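Local coordinates for protein peptidoglycan D,D-transpeptidase FtsI (Yersinia pestis, PDB 6SYN) that probably cross-links the peptide stems of septal peptidoglycan during cell division, as a class B penicillin-binding protein with D,D-transpeptidase activity, at residues D182-A196 against V494-M506. Sequence-based numbering, arbitrary orientation.
With ACT (acetate ion), chain C.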
loop_
_atom_site.group_PDB
_atom_site.type_symbol
_atom_site.label_atom_id
_atom_site.label_comp_id
_atom_site.label_asym_id
_atom_site.label_seq_id
_atom_site.Cartn_x
_atom_site.Cartn_y
_atom_site.Cartn_z
ATOM N N ASP A 182 -1.082 8.523 10.479
ATOM C CA ASP A 182 -0.280 8.776 11.710
ATOM C C ASP A 182 1.193 8.541 11.350
ATOM O O ASP A 182 1.486 7.459 10.800
ATOM C CB ASP A 182 -0.785 7.917 12.877
ATOM C CG ASP A 182 -0.109 8.188 14.214
ATOM O OD1 ASP A 182 1.071 8.584 14.209
ATOM O OD2 ASP A 182 -0.771 8.003 15.260
ATOM N N GLU A 183 2.067 9.523 11.608
ATOM C CA GLU A 183 3.499 9.504 11.185
ATOM C C GLU A 183 4.228 8.357 11.901
ATOM O O GLU A 183 5.019 7.668 11.227
ATOM C CB GLU A 183 4.178 10.860 11.424
ATOM C CG GLU A 183 5.685 10.784 11.665
ATOM C CD GLU A 183 6.508 10.256 10.501
ATOM O OE1 GLU A 183 5.990 10.281 9.372
ATOM O OE2 GLU A 183 7.660 9.813 10.718
ATOM N N ARG A 184 3.982 8.174 13.204
ATOM C CA ARG A 184 4.569 7.081 14.026
ATOM C C ARG A 184 4.236 5.726 13.393
ATOM O O ARG A 184 5.130 4.852 13.365
ATOM C CB ARG A 184 4.019 7.084 15.458
ATOM C CG ARG A 184 4.437 8.267 16.322
ATOM C CD ARG A 184 3.673 8.288 17.638
ATOM N NE ARG A 184 2.233 8.265 17.401
ATOM C CZ ARG A 184 1.295 7.878 18.269
ATOM N NH1 ARG A 184 1.615 7.457 19.482
ATOM N NH2 ARG A 184 0.025 7.901 17.901
ATOM N N LEU A 185 2.989 5.548 12.946
ATOM C CA LEU A 185 2.468 4.258 12.421
ATOM C C LEU A 185 2.928 4.076 10.969
ATOM O O LEU A 185 3.228 2.931 10.595
ATOM C CB LEU A 185 0.938 4.218 12.541
ATOM C CG LEU A 185 0.349 4.363 13.948
ATOM C CD1 LEU A 185 -1.133 4.022 13.940
ATOM C CD2 LEU A 185 1.067 3.495 14.972
ATOM N N GLN A 186 3.003 5.157 10.185
ATOM C CA GLN A 186 3.578 5.126 8.812
ATOM C C GLN A 186 5.059 4.733 8.904
ATOM O O GLN A 186 5.508 3.898 8.083
ATOM C CB GLN A 186 3.390 6.468 8.100
ATOM C CG GLN A 186 3.863 6.457 6.649
ATOM C CD GLN A 186 2.922 5.736 5.715
ATOM O OE1 GLN A 186 1.865 5.253 6.111
ATOM N NE2 GLN A 186 3.303 5.659 4.449
ATOM N N ALA A 187 5.781 5.304 9.872
ATOM C CA ALA A 187 7.211 5.028 10.147
ATOM C C ALA A 187 7.381 3.541 10.473
ATOM O O ALA A 187 8.270 2.907 9.869
ATOM C CB ALA A 187 7.712 5.907 11.266
ATOM N N LEU A 188 6.542 3.008 11.370
ATOM C CA LEU A 188 6.565 1.575 11.770
ATOM C C LEU A 188 6.206 0.700 10.569
ATOM O O LEU A 188 6.942 -0.258 10.286
ATOM C CB LEU A 188 5.577 1.315 12.907
ATOM C CG LEU A 188 5.344 -0.167 13.193
ATOM C CD1 LEU A 188 6.643 -0.835 13.622
ATOM C CD2 LEU A 188 4.260 -0.367 14.235
ATOM N N VAL A 189 5.083 0.992 9.920
ATOM C CA VAL A 189 4.605 0.222 8.737
ATOM C C VAL A 189 5.723 0.207 7.686
ATOM O O VAL A 189 6.200 -0.890 7.360
ATOM C CB VAL A 189 3.287 0.791 8.179
ATOM C CG1 VAL A 189 2.990 0.265 6.785
ATOM C CG2 VAL A 189 2.121 0.498 9.110
ATOM N N TYR A 190 6.137 1.374 7.187
ATOM C CA TYR A 190 7.095 1.485 6.059
ATOM C C TYR A 190 8.407 0.770 6.408
ATOM O O TYR A 190 8.967 0.100 5.524
ATOM C CB TYR A 190 7.374 2.939 5.680
ATOM C CG TYR A 190 8.530 3.077 4.723
ATOM C CD1 TYR A 190 8.359 2.899 3.360
ATOM C CD2 TYR A 190 9.812 3.317 5.192
ATOM C CE1 TYR A 190 9.428 2.991 2.484
ATOM C CE2 TYR A 190 10.890 3.415 4.331
ATOM C CZ TYR A 190 10.697 3.253 2.971
ATOM O OH TYR A 190 11.761 3.354 2.126
ATOM N N ARG A 191 8.891 0.917 7.643
ATOM C CA ARG A 191 10.216 0.395 8.075
ATOM C C ARG A 191 10.202 -1.137 8.036
ATOM O O ARG A 191 11.216 -1.731 7.617
ATOM C CB ARG A 191 10.565 0.930 9.466
ATOM C CG ARG A 191 11.650 0.155 10.199
ATOM C CD ARG A 191 12.125 0.921 11.420
ATOM N NE ARG A 191 11.145 1.058 12.504
ATOM C CZ ARG A 191 10.279 2.071 12.670
ATOM N NH1 ARG A 191 9.475 2.079 13.723
ATOM N NH2 ARG A 191 10.203 3.065 11.801
ATOM N N GLU A 192 9.105 -1.758 8.465
ATOM C CA GLU A 192 8.959 -3.237 8.468
ATOM C C GLU A 192 8.849 -3.728 7.021
ATOM O O GLU A 192 9.461 -4.765 6.703
ATOM C CB GLU A 192 7.760 -3.642 9.329
ATOM C CG GLU A 192 7.951 -3.311 10.799
ATOM C CD GLU A 192 9.148 -3.989 11.442
ATOM O OE1 GLU A 192 9.504 -5.092 11.004
ATOM O OE2 GLU A 192 9.720 -3.407 12.375
ATOM N N LEU A 193 8.119 -2.989 6.182
ATOM C CA LEU A 193 7.834 -3.349 4.768
ATOM C C LEU A 193 9.127 -3.272 3.951
ATOM O O LEU A 193 9.515 -4.287 3.346
ATOM C CB LEU A 193 6.788 -2.376 4.216
ATOM C CG LEU A 193 6.423 -2.574 2.747
ATOM C CD1 LEU A 193 5.613 -3.851 2.570
ATOM C CD2 LEU A 193 5.666 -1.369 2.209
ATOM N N ASN A 194 9.750 -2.091 3.949
ATOM C CA ASN A 194 10.988 -1.765 3.195
ATOM C C ASN A 194 12.051 -2.826 3.482
ATOM O O ASN A 194 12.558 -3.424 2.519
ATOM C CB ASN A 194 11.496 -0.370 3.549
ATOM C CG ASN A 194 12.445 0.173 2.508
ATOM O OD1 ASN A 194 13.545 0.612 2.832
ATOM N ND2 ASN A 194 12.026 0.140 1.256
ATOM N N ASN A 195 12.343 -3.048 4.768
ATOM C CA ASN A 195 13.285 -4.086 5.267
ATOM C C ASN A 195 12.925 -5.437 4.639
ATOM O O ASN A 195 13.777 -5.985 3.913
ATOM C CB ASN A 195 13.286 -4.159 6.797
ATOM C CG ASN A 195 14.014 -2.997 7.447
ATOM O OD1 ASN A 195 14.661 -2.196 6.766
ATOM N ND2 ASN A 195 13.915 -2.902 8.767
ATOM N N ALA A 196 11.706 -5.933 4.883
ATOM C CA ALA A 196 11.223 -7.254 4.412
ATOM C C ALA A 196 11.302 -7.352 2.883
ATOM O O ALA A 196 11.617 -8.451 2.380
ATOM C CB ALA A 196 9.822 -7.501 4.897
ATOM N N VAL A 494 5.988 -9.950 8.836
ATOM C CA VAL A 494 5.925 -8.470 8.635
ATOM C C VAL A 494 4.587 -7.958 9.183
ATOM O O VAL A 494 4.579 -6.858 9.768
ATOM C CB VAL A 494 6.116 -8.072 7.159
ATOM C CG1 VAL A 494 5.997 -6.568 6.963
ATOM C CG2 VAL A 494 7.441 -8.565 6.605
ATOM N N PHE A 495 3.502 -8.716 8.997
ATOM C CA PHE A 495 2.169 -8.401 9.574
ATOM C C PHE A 495 2.288 -8.355 11.100
ATOM O O PHE A 495 1.806 -7.387 11.711
ATOM C CB PHE A 495 1.107 -9.415 9.144
ATOM C CG PHE A 495 -0.265 -9.138 9.706
ATOM C CD1 PHE A 495 -0.539 -9.350 11.051
ATOM C CD2 PHE A 495 -1.282 -8.657 8.896
ATOM C CE1 PHE A 495 -1.801 -9.098 11.568
ATOM C CE2 PHE A 495 -2.544 -8.407 9.417
ATOM C CZ PHE A 495 -2.802 -8.626 10.751
ATOM N N GLY A 496 2.902 -9.386 11.689
ATOM C CA GLY A 496 3.058 -9.528 13.148
ATOM C C GLY A 496 3.805 -8.348 13.744
ATOM O O GLY A 496 3.275 -7.728 14.689
ATOM N N ALA A 497 4.979 -8.041 13.188
ATOM C CA ALA A 497 5.844 -6.903 13.574
ATOM C C ALA A 497 5.054 -5.588 13.517
ATOM O O ALA A 497 5.167 -4.796 14.473
ATOM C CB ALA A 497 7.055 -6.854 12.674
ATOM N N ILE A 498 4.293 -5.349 12.443
ATOM C CA ILE A 498 3.564 -4.059 12.234
ATOM C C ILE A 498 2.382 -3.983 13.209
ATOM O O ILE A 498 2.266 -2.966 13.902
ATOM C CB ILE A 498 3.127 -3.873 10.766
ATOM C CG1 ILE A 498 4.314 -3.472 9.883
ATOM C CG2 ILE A 498 1.989 -2.865 10.663
ATOM C CD1 ILE A 498 4.001 -3.363 8.407
ATOM N N MET A 499 1.547 -5.022 13.271
ATOM C CA MET A 499 0.318 -5.025 14.111
ATOM C C MET A 499 0.688 -4.952 15.599
ATOM O O MET A 499 -0.055 -4.294 16.348
ATOM C CB MET A 499 -0.548 -6.260 13.839
ATOM C CG MET A 499 -1.938 -6.159 14.438
ATOM S SD MET A 499 -2.742 -4.562 14.097
ATOM C CE MET A 499 -3.765 -4.994 12.689
ATOM N N GLY A 500 1.800 -5.583 15.998
ATOM C CA GLY A 500 2.339 -5.544 17.371
ATOM C C GLY A 500 2.602 -4.121 17.830
ATOM O O GLY A 500 1.998 -3.703 18.831
ATOM N N GLY A 501 3.478 -3.403 17.122
ATOM C CA GLY A 501 3.811 -1.992 17.394
ATOM C C GLY A 501 2.571 -1.113 17.376
ATOM O O GLY A 501 2.401 -0.309 18.311
ATOM N N VAL A 502 1.708 -1.283 16.374
ATOM C CA VAL A 502 0.415 -0.546 16.273
ATOM C C VAL A 502 -0.333 -0.679 17.608
ATOM O O VAL A 502 -0.567 0.359 18.254
ATOM C CB VAL A 502 -0.428 -1.044 15.083
ATOM C CG1 VAL A 502 -1.870 -0.568 15.176
ATOM C CG2 VAL A 502 0.187 -0.636 13.751
ATOM N N LEU A 503 -0.682 -1.906 18.012
ATOM C CA LEU A 503 -1.493 -2.190 19.233
ATOM C C LEU A 503 -0.866 -1.504 20.454
ATOM O O LEU A 503 -1.627 -0.984 21.290
ATOM C CB LEU A 503 -1.589 -3.704 19.449
ATOM C CG LEU A 503 -2.534 -4.435 18.498
ATOM C CD1 LEU A 503 -2.176 -5.906 18.384
ATOM C CD2 LEU A 503 -3.979 -4.265 18.941
ATOM N N ARG A 504 0.467 -1.505 20.535
ATOM C CA ARG A 504 1.245 -0.971 21.686
ATOM C C ARG A 504 1.323 0.559 21.614
ATOM O O ARG A 504 1.057 1.204 22.649
ATOM C CB ARG A 504 2.637 -1.616 21.737
ATOM C CG ARG A 504 2.648 -3.009 22.351
ATOM C CD ARG A 504 2.021 -3.045 23.736
ATOM N NE ARG A 504 1.953 -4.307 24.476
ATOM C CZ ARG A 504 2.456 -5.498 24.132
ATOM N NH1 ARG A 504 2.281 -6.523 24.951
ATOM N NH2 ARG A 504 3.118 -5.698 23.003
ATOM N N THR A 505 1.673 1.118 20.453
ATOM C CA THR A 505 1.671 2.584 20.199
ATOM C C THR A 505 0.313 3.165 20.605
ATOM O O THR A 505 0.289 4.164 21.336
ATOM C CB THR A 505 1.930 2.913 18.722
ATOM O OG1 THR A 505 3.162 2.322 18.309
ATOM C CG2 THR A 505 1.969 4.405 18.461
ATOM N N MET A 506 -0.767 2.528 20.152
ATOM C CA MET A 506 -2.171 2.984 20.320
ATOM C C MET A 506 -2.728 2.537 21.679
ATOM O O MET A 506 -3.946 2.718 21.895
ATOM C CB MET A 506 -3.031 2.424 19.182
ATOM C CG MET A 506 -2.586 2.919 17.814
ATOM S SD MET A 506 -2.495 4.730 17.754
ATOM C CE MET A 506 -4.238 5.132 17.829
HETATM C C ACT C . -1.459 7.755 21.485
HETATM O O ACT C . -1.232 6.664 20.922
HETATM O OXT ACT C . -2.522 8.396 21.344
HETATM C CH3 ACT C . -0.372 8.344 22.402
#
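Leu185 lies across from Val502, Val189 from Ile498 and Glu192 from Val494, a register that follows from two helices running nearly antiparallel (164°) with their axes 9.3 Å apart at closest. No hydrogen bond joins them; packing carries the contact, with 615 Å² buried. Leu188 acts as a knob in a hole made by Ala497, Ile498, Gly501 and Val502. Its CG stands anti to the backbone N (chi1 169°), and CD2 reaches the opposite backbone, 3.6 Å from Gly501 CA, close over the bare main chain at that glycine. The next residue, Val189, brings CG2 to 3.7 Å from Ile498 CG2, while the other branch of the isoleucine runs past Glu192, bringing CG1 3.5 Å from Glu192 CB. The glutamate chain bends at chi2 (-60°), laying its carboxylate alongside Ala497.

Near the other end, Leu185 CD2 touches Thr505 CG2 at 3.7 Å, and its CD1 faces Met506 SD. The same threonine methyl sits over one face of the Arg184 guanidinium, offset toward the rim, while an acetate, probably from the crystallisation liquor, accepts from NH1 at the edge. A salt bridge from Arg184 NH2 to the syn lone pair of Asp182 OD2 (2.8 Å) helps hold that group; Asp182 also N-caps its helix through a weak bond to Arg184 N. Thr505 OG1 turns back to Gly501 O (2.7 Å).

Both helices lie against the five-stranded antiparallel sheet of the transpeptidase fold: Val189 touches strands 204-211 and 217-223, Ile498 packs on Leu473 of strand 471-478, and Leu185 and Val502 converge on Leu209.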